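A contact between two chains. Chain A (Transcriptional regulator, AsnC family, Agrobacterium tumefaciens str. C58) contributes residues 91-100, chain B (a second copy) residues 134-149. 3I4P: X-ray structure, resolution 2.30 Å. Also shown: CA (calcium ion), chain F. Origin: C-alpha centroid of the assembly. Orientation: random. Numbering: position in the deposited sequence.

Chain A, residues 91-100: EVVEFYRMSG
Chain B (134-149) SAFAMEQIKYTTELPL

The apolar centre of the contact, which buries 1125 Å² summed over both sides, is Phe A95 (chi1 t), whose ring carries Ile B141 over one face: CD1 of Ile B141 lies 3.8 Å from the centroid of the Phe A95 ring, 12° off its normal. Ile B141 (chi1 m, chi2 t) sits in a beta bulge, its phi/psi of -76/-45° turning its CA-to-CB bond toward chain A. Near the C-terminal end of strand 92-98, selenomethionine Met A98 (m, m, m) folds back to place CE 3.6 Å from CB of Ala B135.

Strand 92-98, which carries Phe A95, runs antiparallel to strand 139-143 (172°), pairing Glu A94 with Tyr B143, Phe A95 with Lys B142, Tyr A96 with Gln B140 and Arg A97 with Glu B139. Thr B144 N donates to Val A93 O (2.9 Å), Phe A95 N to Lys B142 O (2.9 Å) and Arg A97 N to Glu B139 O (3.0 Å). A second bulge lets Arg A97 O accept from both Met B138 N (2.8 Å) and Glu B139 N (3.2 Å).

At the polar edge, Lys B142 (all t) is long and extended enough to span from its partner Phe A95 to the carbonyl of Val A92, where NZ meets Val A92 O at 2.7 Å. Arg A97 (t, t, p) forms a salt bridge, Arg A97 NH2 to Glu B139 OE1 (3.3 Å); Met B138 CB lies over its guanidinium. Ser A99 OG (chi1 p) donates to Phe B136 O at 2.8 Å.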

ATOM      1  N   GLU A  91     -16.751  23.066   9.393  1.00 24.70           N
ATOM      2  CA  GLU A  91     -15.978  22.007   9.972  1.00 25.45           C
ATOM      3  C   GLU A  91     -14.660  21.775   9.254  1.00 25.32           C
ATOM      4  O   GLU A  91     -13.814  21.137   9.828  1.00 25.62           O
ATOM      5  CB  GLU A  91     -16.723  20.658   9.995  1.00 25.27           C
ATOM      6  CG  GLU A  91     -18.013  20.684  10.753  1.00 25.57           C
ATOM      7  CD  GLU A  91     -19.222  21.093   9.891  1.00 26.55           C
ATOM      8  OE1 GLU A  91     -19.057  21.547   8.729  1.00 24.61           O
ATOM      9  OE2 GLU A  91     -20.356  20.967  10.411  1.00 29.42           O
ATOM     10  N   VAL A  92     -14.486  22.246   8.024  1.00 24.93           N
ATOM     11  CA  VAL A  92     -13.209  22.038   7.332  1.00 25.53           C
ATOM     12  C   VAL A  92     -12.327  23.217   7.735  1.00 26.15           C
ATOM     13  O   VAL A  92     -12.507  24.361   7.252  1.00 26.22           O
ATOM     14  CB  VAL A  92     -13.365  21.970   5.800  1.00 25.34           C
ATOM     15  CG1 VAL A  92     -11.982  21.864   5.110  1.00 23.90           C
ATOM     16  CG2 VAL A  92     -14.346  20.852   5.433  1.00 24.94           C
ATOM     17  N   VAL A  93     -11.413  22.958   8.669  1.00 26.15           N
ATOM     18  CA  VAL A  93     -10.680  24.067   9.234  1.00 26.12           C
ATOM     19  C   VAL A  93      -9.362  24.287   8.485  1.00 26.47           C
ATOM     20  O   VAL A  93      -8.764  25.391   8.538  1.00 27.18           O
ATOM     21  CB  VAL A  93     -10.543  23.961  10.767  1.00 26.10           C
ATOM     22  CG1 VAL A  93     -11.926  24.204  11.442  1.00 24.33           C
ATOM     23  CG2 VAL A  93      -9.908  22.678  11.167  1.00 26.83           C
ATOM     24  N   GLU A  94      -8.921  23.254   7.762  1.00 26.01           N
ATOM     25  CA  GLU A  94      -7.705  23.346   6.965  1.00 26.52           C
ATOM     26  C   GLU A  94      -7.916  22.498   5.758  1.00 25.13           C
ATOM     27  O   GLU A  94      -8.539  21.460   5.842  1.00 25.17           O
ATOM     28  CB  GLU A  94      -6.458  22.877   7.739  1.00 26.03           C
ATOM     29  CG  GLU A  94      -6.145  23.700   8.926  1.00 30.53           C
ATOM     30  CD  GLU A  94      -4.943  23.179   9.768  1.00 33.43           C
ATOM     31  OE1 GLU A  94      -3.994  22.628   9.191  1.00 36.18           O
ATOM     32  OE2 GLU A  94      -4.991  23.372  11.007  1.00 33.26           O
ATOM     33  N   PHE A  95      -7.359  22.933   4.642  1.00 25.77           N
ATOM     34  CA  PHE A  95      -7.643  22.318   3.339  1.00 25.60           C
ATOM     35  C   PHE A  95      -6.461  22.577   2.433  1.00 25.95           C
ATOM     36  O   PHE A  95      -6.118  23.751   2.161  1.00 26.38           O
ATOM     37  CB  PHE A  95      -8.925  22.955   2.794  1.00 25.62           C
ATOM     38  CG  PHE A  95      -9.392  22.442   1.457  1.00 25.11           C
ATOM     39  CD1 PHE A  95      -9.040  21.197   0.961  1.00 26.63           C
ATOM     40  CD2 PHE A  95     -10.283  23.200   0.730  1.00 26.38           C
ATOM     41  CE1 PHE A  95      -9.552  20.736  -0.268  1.00 27.37           C
ATOM     42  CE2 PHE A  95     -10.770  22.755  -0.508  1.00 27.14           C
ATOM     43  CZ  PHE A  95     -10.416  21.513  -0.992  1.00 25.57           C
ATOM     44  N   TYR A  96      -5.834  21.490   1.984  1.00 26.33           N
ATOM     45  CA  TYR A  96      -4.623  21.567   1.183  1.00 26.63           C
ATOM     46  C   TYR A  96      -4.726  20.738  -0.049  1.00 26.44           C
ATOM     47  O   TYR A  96      -5.220  19.595  -0.024  1.00 26.92           O
ATOM     48  CB  TYR A  96      -3.378  21.049   1.951  1.00 26.95           C
ATOM     49  CG  TYR A  96      -3.069  21.844   3.170  1.00 27.34           C
ATOM     50  CD1 TYR A  96      -2.199  22.922   3.130  1.00 27.63           C
ATOM     51  CD2 TYR A  96      -3.693  21.552   4.365  1.00 28.99           C
ATOM     52  CE1 TYR A  96      -1.951  23.650   4.254  1.00 28.19           C
ATOM     53  CE2 TYR A  96      -3.476  22.294   5.478  1.00 28.56           C
ATOM     54  CZ  TYR A  96      -2.610  23.334   5.428  1.00 29.01           C
ATOM     55  OH  TYR A  96      -2.411  24.053   6.580  1.00 32.40           O
ATOM     56  N   ARG A  97      -4.193  21.304  -1.120  1.00 25.56           N
ATOM     57  CA  ARG A  97      -3.957  20.578  -2.333  1.00 25.92           C
ATOM     58  C   ARG A  97      -2.577  19.980  -2.151  1.00 25.48           C
ATOM     59  O   ARG A  97      -1.626  20.706  -1.901  1.00 25.70           O
ATOM     60  CB  ARG A  97      -4.041  21.500  -3.553  1.00 25.43           C
ATOM     61  CG  ARG A  97      -3.753  20.788  -4.844  1.00 27.01           C
ATOM     62  CD  ARG A  97      -4.290  21.561  -6.068  1.00 28.18           C
ATOM     63  NE  ARG A  97      -3.664  22.878  -6.128  1.00 29.39           N
ATOM     64  CZ  ARG A  97      -2.473  23.130  -6.652  1.00 31.22           C
ATOM     65  NH1 ARG A  97      -1.752  22.156  -7.201  1.00 33.08           N
ATOM     66  NH2 ARG A  97      -2.001  24.374  -6.635  1.00 33.37           N
HETATM   67  N   MSE A  98      -2.491  18.652  -2.210  1.00 25.24           N
HETATM   68  CA  MSE A  98      -1.269  17.952  -1.910  1.00 25.47           C
HETATM   69  C   MSE A  98      -0.595  17.442  -3.174  1.00 26.92           C
HETATM   70  O   MSE A  98      -1.204  17.368  -4.263  1.00 26.71           O
HETATM   71  CB  MSE A  98      -1.538  16.754  -1.014  1.00 24.96           C
HETATM   72  CG  MSE A  98      -2.172  17.060   0.338  1.00 23.82           C
HETATM   73 SE   MSE A  98      -1.044  18.046   1.527  0.50 16.87          SE
HETATM   74  CE  MSE A  98       0.441  16.929   1.856  1.00 15.89           C
ATOM     75  N   SER A  99       0.682  17.110  -2.990  1.00 27.89           N
ATOM     76  CA  SER A  99       1.455  16.340  -3.928  1.00 28.44           C
ATOM     77  C   SER A  99       1.541  14.976  -3.264  1.00 28.81           C
ATOM     78  O   SER A  99       1.233  14.853  -2.085  1.00 28.58           O
ATOM     79  CB  SER A  99       2.854  16.954  -4.102  1.00 28.97           C
ATOM     80  OG  SER A  99       3.672  16.681  -2.959  1.00 29.01           O
ATOM     81  N   GLY A 100       1.940  13.953  -4.018  1.00 29.07           N
ATOM     82  CA  GLY A 100       2.092  12.600  -3.466  1.00 28.74           C
ATOM     83  C   GLY A 100       0.892  11.746  -3.822  1.00 28.63           C
ATOM     84  O   GLY A 100       0.171  12.038  -4.758  1.00 27.68           O
TER
ATOM     85  N   SER B 134       7.257  12.100   4.550  1.00 26.22           N
ATOM     86  CA  SER B 134       6.877  13.492   4.382  1.00 27.05           C
ATOM     87  C   SER B 134       6.095  13.708   3.076  1.00 26.96           C
ATOM     88  O   SER B 134       6.431  13.146   2.040  1.00 28.22           O
ATOM     89  CB  SER B 134       8.114  14.391   4.423  1.00 27.34           C
ATOM     90  OG  SER B 134       8.940  14.110   5.565  1.00 28.17           O
ATOM     91  N   ALA B 135       5.055  14.531   3.137  1.00 26.94           N
ATOM     92  CA  ALA B 135       4.253  14.937   1.963  1.00 26.26           C
ATOM     93  C   ALA B 135       4.120  16.483   1.960  1.00 26.82           C
ATOM     94  O   ALA B 135       3.604  17.080   2.917  1.00 26.20           O
ATOM     95  CB  ALA B 135       2.865  14.299   2.007  1.00 26.18           C
ATOM     96  N   PHE B 136       4.545  17.099   0.864  1.00 26.32           N
ATOM     97  CA  PHE B 136       4.507  18.548   0.677  1.00 26.46           C
ATOM     98  C   PHE B 136       3.195  18.998   0.076  1.00 26.56           C
ATOM     99  O   PHE B 136       2.756  18.464  -0.952  1.00 27.09           O
ATOM    100  CB  PHE B 136       5.647  18.999  -0.272  1.00 26.62           C
ATOM    101  CG  PHE B 136       7.033  18.785   0.308  1.00 26.14           C
ATOM    102  CD1 PHE B 136       7.707  19.814   0.931  1.00 24.29           C
ATOM    103  CD2 PHE B 136       7.652  17.534   0.224  1.00 26.32           C
ATOM    104  CE1 PHE B 136       8.991  19.602   1.470  1.00 24.95           C
ATOM    105  CE2 PHE B 136       8.909  17.312   0.759  1.00 26.03           C
ATOM    106  CZ  PHE B 136       9.578  18.350   1.400  1.00 25.64           C
ATOM    107  N   ALA B 137       2.586  19.990   0.722  1.00 26.05           N
ATOM    108  CA  ALA B 137       1.435  20.699   0.195  1.00 25.71           C
ATOM    109  C   ALA B 137       1.844  21.524  -1.045  1.00 25.67           C
ATOM    110  O   ALA B 137       2.880  22.184  -1.034  1.00 25.17           O
ATOM    111  CB  ALA B 137       0.845  21.611   1.282  1.00 24.13           C
HETATM  112  N   MSE B 138       1.013  21.485  -2.096  1.00 26.31           N
HETATM  113  CA  MSE B 138       1.129  22.366  -3.267  1.00 26.61           C
HETATM  114  C   MSE B 138       0.443  23.701  -3.054  1.00 27.33           C
HETATM  115  O   MSE B 138       0.862  24.685  -3.638  1.00 28.01           O
HETATM  116  CB  MSE B 138       0.500  21.724  -4.497  1.00 26.73           C
HETATM  117  CG  MSE B 138       1.212  20.457  -4.970  1.00 26.74           C
HETATM  118 SE   MSE B 138       3.032  20.870  -5.477  0.50 23.19          SE
HETATM  119  CE  MSE B 138       3.842  20.445  -3.778  1.00 22.79           C
ATOM    120  N   GLU B 139      -0.625  23.728  -2.255  1.00 27.56           N
ATOM    121  CA  GLU B 139      -1.361  24.949  -2.003  1.00 28.22           C
ATOM    122  C   GLU B 139      -2.109  24.824  -0.689  1.00 28.80           C
ATOM    123  O   GLU B 139      -2.637  23.774  -0.385  1.00 28.51           O
ATOM    124  CB  GLU B 139      -2.353  25.248  -3.153  1.00 28.70           C
ATOM    125  CG  GLU B 139      -3.154  26.551  -2.949  1.00 30.92           C
ATOM    126  CD  GLU B 139      -4.156  26.849  -4.077  1.00 35.63           C
ATOM    127  OE1 GLU B 139      -4.296  26.029  -5.026  1.00 35.99           O
ATOM    128  OE2 GLU B 139      -4.830  27.909  -3.993  1.00 37.53           O
ATOM    129  N   GLN B 140      -2.139  25.907   0.083  1.00 29.71           N
ATOM    130  CA  GLN B 140      -3.074  26.056   1.192  1.00 30.35           C
ATOM    131  C   GLN B 140      -4.350  26.753   0.707  1.00 29.89           C
ATOM    132  O   GLN B 140      -4.379  27.978   0.548  1.00 30.92           O
ATOM    133  CB  GLN B 140      -2.422  26.843   2.307  1.00 30.36           C
ATOM    134  CG  GLN B 140      -3.164  26.890   3.617  1.00 31.97           C
ATOM    135  CD  GLN B 140      -2.377  27.744   4.633  1.00 35.84           C
ATOM    136  OE1 GLN B 140      -2.299  28.975   4.487  1.00 33.61           O
ATOM    137  NE2 GLN B 140      -1.784  27.086   5.656  1.00 33.12           N
ATOM    138  N   ILE B 141      -5.398  25.960   0.446  1.00 29.27           N
ATOM    139  CA  ILE B 141      -6.674  26.486  -0.067  1.00 27.85           C
ATOM    140  C   ILE B 141      -7.458  27.175   1.032  1.00 27.50           C
ATOM    141  O   ILE B 141      -7.956  28.262   0.829  1.00 27.14           O
ATOM    142  CB  ILE B 141      -7.569  25.394  -0.691  1.00 28.39           C
ATOM    143  CG1 ILE B 141      -6.865  24.757  -1.897  1.00 25.64           C
ATOM    144  CG2 ILE B 141      -8.930  26.026  -1.115  1.00 27.54           C
ATOM    145  CD1 ILE B 141      -7.343  23.380  -2.233  1.00 25.88           C
ATOM    146  N   LYS B 142      -7.530  26.554   2.211  1.00 27.49           N
ATOM    147  CA  LYS B 142      -8.163  27.180   3.385  1.00 27.08           C
ATOM    148  C   LYS B 142      -7.310  26.931   4.614  1.00 26.37           C
ATOM    149  O   LYS B 142      -6.858  25.830   4.838  1.00 26.89           O
ATOM    150  CB  LYS B 142      -9.588  26.618   3.619  1.00 26.65           C
ATOM    151  CG  LYS B 142     -10.353  27.245   4.769  1.00 26.68           C
ATOM    152  CD  LYS B 142     -11.650  26.487   4.992  1.00 28.19           C
ATOM    153  CE  LYS B 142     -12.636  27.188   5.907  1.00 27.38           C
ATOM    154  NZ  LYS B 142     -13.857  26.339   6.112  1.00 25.37           N
ATOM    155  N   TYR B 143      -7.133  27.959   5.425  1.00 26.84           N
ATOM    156  CA  TYR B 143      -6.628  27.796   6.779  1.00 27.03           C
ATOM    157  C   TYR B 143      -7.316  28.797   7.689  1.00 26.31           C
ATOM    158  O   TYR B 143      -7.107  29.998   7.606  1.00 26.15           O
ATOM    159  CB  TYR B 143      -5.088  27.896   6.862  1.00 27.13           C
ATOM    160  CG  TYR B 143      -4.562  27.977   8.285  1.00 29.93           C
ATOM    161  CD1 TYR B 143      -4.204  26.840   8.991  1.00 33.09           C
ATOM    162  CD2 TYR B 143      -4.423  29.192   8.920  1.00 31.19           C
ATOM    163  CE1 TYR B 143      -3.723  26.922  10.309  1.00 34.00           C
ATOM    164  CE2 TYR B 143      -3.948  29.290  10.211  1.00 33.71           C
ATOM    165  CZ  TYR B 143      -3.603  28.152  10.910  1.00 35.38           C
ATOM    166  OH  TYR B 143      -3.133  28.278  12.192  1.00 36.69           O
ATOM    167  N   THR B 144      -8.107  28.263   8.606  1.00 26.64           N
ATOM    168  CA  THR B 144      -8.797  29.064   9.569  1.00 26.37           C
ATOM    169  C   THR B 144      -8.567  28.517  10.968  1.00 26.96           C
ATOM    170  O   THR B 144      -8.381  27.299  11.160  1.00 26.96           O
ATOM    171  CB  THR B 144     -10.337  29.109   9.269  1.00 25.87           C
ATOM    172  OG1 THR B 144     -10.927  30.117  10.088  1.00 25.89           O
ATOM    173  CG2 THR B 144     -10.997  27.769   9.552  1.00 23.89           C
ATOM    174  N   THR B 145      -8.620  29.443  11.928  1.00 27.47           N
ATOM    175  CA  THR B 145      -8.550  29.150  13.368  1.00 27.29           C
ATOM    176  C   THR B 145      -9.947  29.196  14.012  1.00 26.85           C
ATOM    177  O   THR B 145     -10.111  28.919  15.197  1.00 26.46           O
ATOM    178  CB  THR B 145      -7.599  30.207  14.038  1.00 27.68           C
ATOM    179  OG1 THR B 145      -8.178  31.519  13.931  1.00 26.62           O
ATOM    180  CG2 THR B 145      -6.229  30.188  13.343  1.00 26.49           C
ATOM    181  N   GLU B 146     -10.944  29.564  13.203  1.00 27.66           N
ATOM    182  CA  GLU B 146     -12.380  29.496  13.564  1.00 27.79           C
ATOM    183  C   GLU B 146     -12.864  28.054  13.646  1.00 27.21           C
ATOM    184  O   GLU B 146     -12.795  27.289  12.677  1.00 28.33           O
ATOM    185  CB  GLU B 146     -13.239  30.243  12.540  1.00 26.93           C
ATOM    186  CG  GLU B 146     -12.924  31.732  12.489  1.00 28.89           C
ATOM    187  CD  GLU B 146     -13.460  32.443  11.261  1.00 32.33           C
ATOM    188  OE1 GLU B 146     -14.458  31.959  10.678  1.00 40.10           O
ATOM    189  OE2 GLU B 146     -12.910  33.497  10.875  1.00 33.52           O
ATOM    190  N   LEU B 147     -13.352  27.691  14.816  1.00 27.14           N
ATOM    191  CA  LEU B 147     -14.045  26.437  15.013  1.00 26.70           C
ATOM    192  C   LEU B 147     -15.514  26.548  14.547  1.00 26.78           C
ATOM    193  O   LEU B 147     -16.105  27.615  14.583  1.00 26.06           O
ATOM    194  CB  LEU B 147     -13.960  26.014  16.492  1.00 26.26           C
ATOM    195  CG  LEU B 147     -12.518  25.812  17.039  1.00 27.64           C
ATOM    196  CD1 LEU B 147     -12.541  25.501  18.532  1.00 24.85           C
ATOM    197  CD2 LEU B 147     -11.735  24.718  16.229  1.00 23.54           C
ATOM    198  N   PRO B 148     -16.110  25.417  14.114  1.00 27.46           N
ATOM    199  CA  PRO B 148     -17.569  25.404  13.868  1.00 27.58           C
ATOM    200  C   PRO B 148     -18.306  25.562  15.187  1.00 28.25           C
ATOM    201  O   PRO B 148     -17.923  24.931  16.193  1.00 29.13           O
ATOM    202  CB  PRO B 148     -17.812  24.012  13.242  1.00 28.16           C
ATOM    203  CG  PRO B 148     -16.649  23.144  13.710  1.00 27.07           C
ATOM    204  CD  PRO B 148     -15.469  24.098  13.853  1.00 26.85           C
ATOM    205  N   LEU B 149     -19.320  26.429  15.218  1.00 28.45           N
ATOM    206  CA  LEU B 149     -19.978  26.767  16.464  1.00 28.27           C
ATOM    207  C   LEU B 149     -21.391  26.162  16.528  1.00 28.72           C
ATOM    208  O   LEU B 149     -22.097  26.325  17.537  1.00 27.82           O
ATOM    209  CB  LEU B 149     -19.964  28.292  16.691  1.00 28.38           C
ATOM    210  CG  LEU B 149     -18.568  28.939  16.772  1.00 28.28           C
ATOM    211  CD1 LEU B 149     -18.669  30.452  16.879  1.00 27.20           C
ATOM    212  CD2 LEU B 149     -17.786  28.384  17.935  1.00 27.43           C
TER
HETATM  213 CA    CA F 167      -1.058  13.356  -6.719  1.00 81.39          CA
HETATM  214  O   HOH W   1      -6.771  25.389  12.300  1.00 32.20           O
HETATM  215  O   HOH W   2      -1.731  15.514  -5.930  1.00 30.66           O
HETATM  216  O   HOH W   3       5.256  15.210  -1.522  1.00 16.78           O
HETATM  217  O   HOH W   4      -3.288  12.074  -6.160  1.00 24.61           O
HETATM  218  O   HOH W   5      -2.267  13.870  -8.828  1.00 31.81           O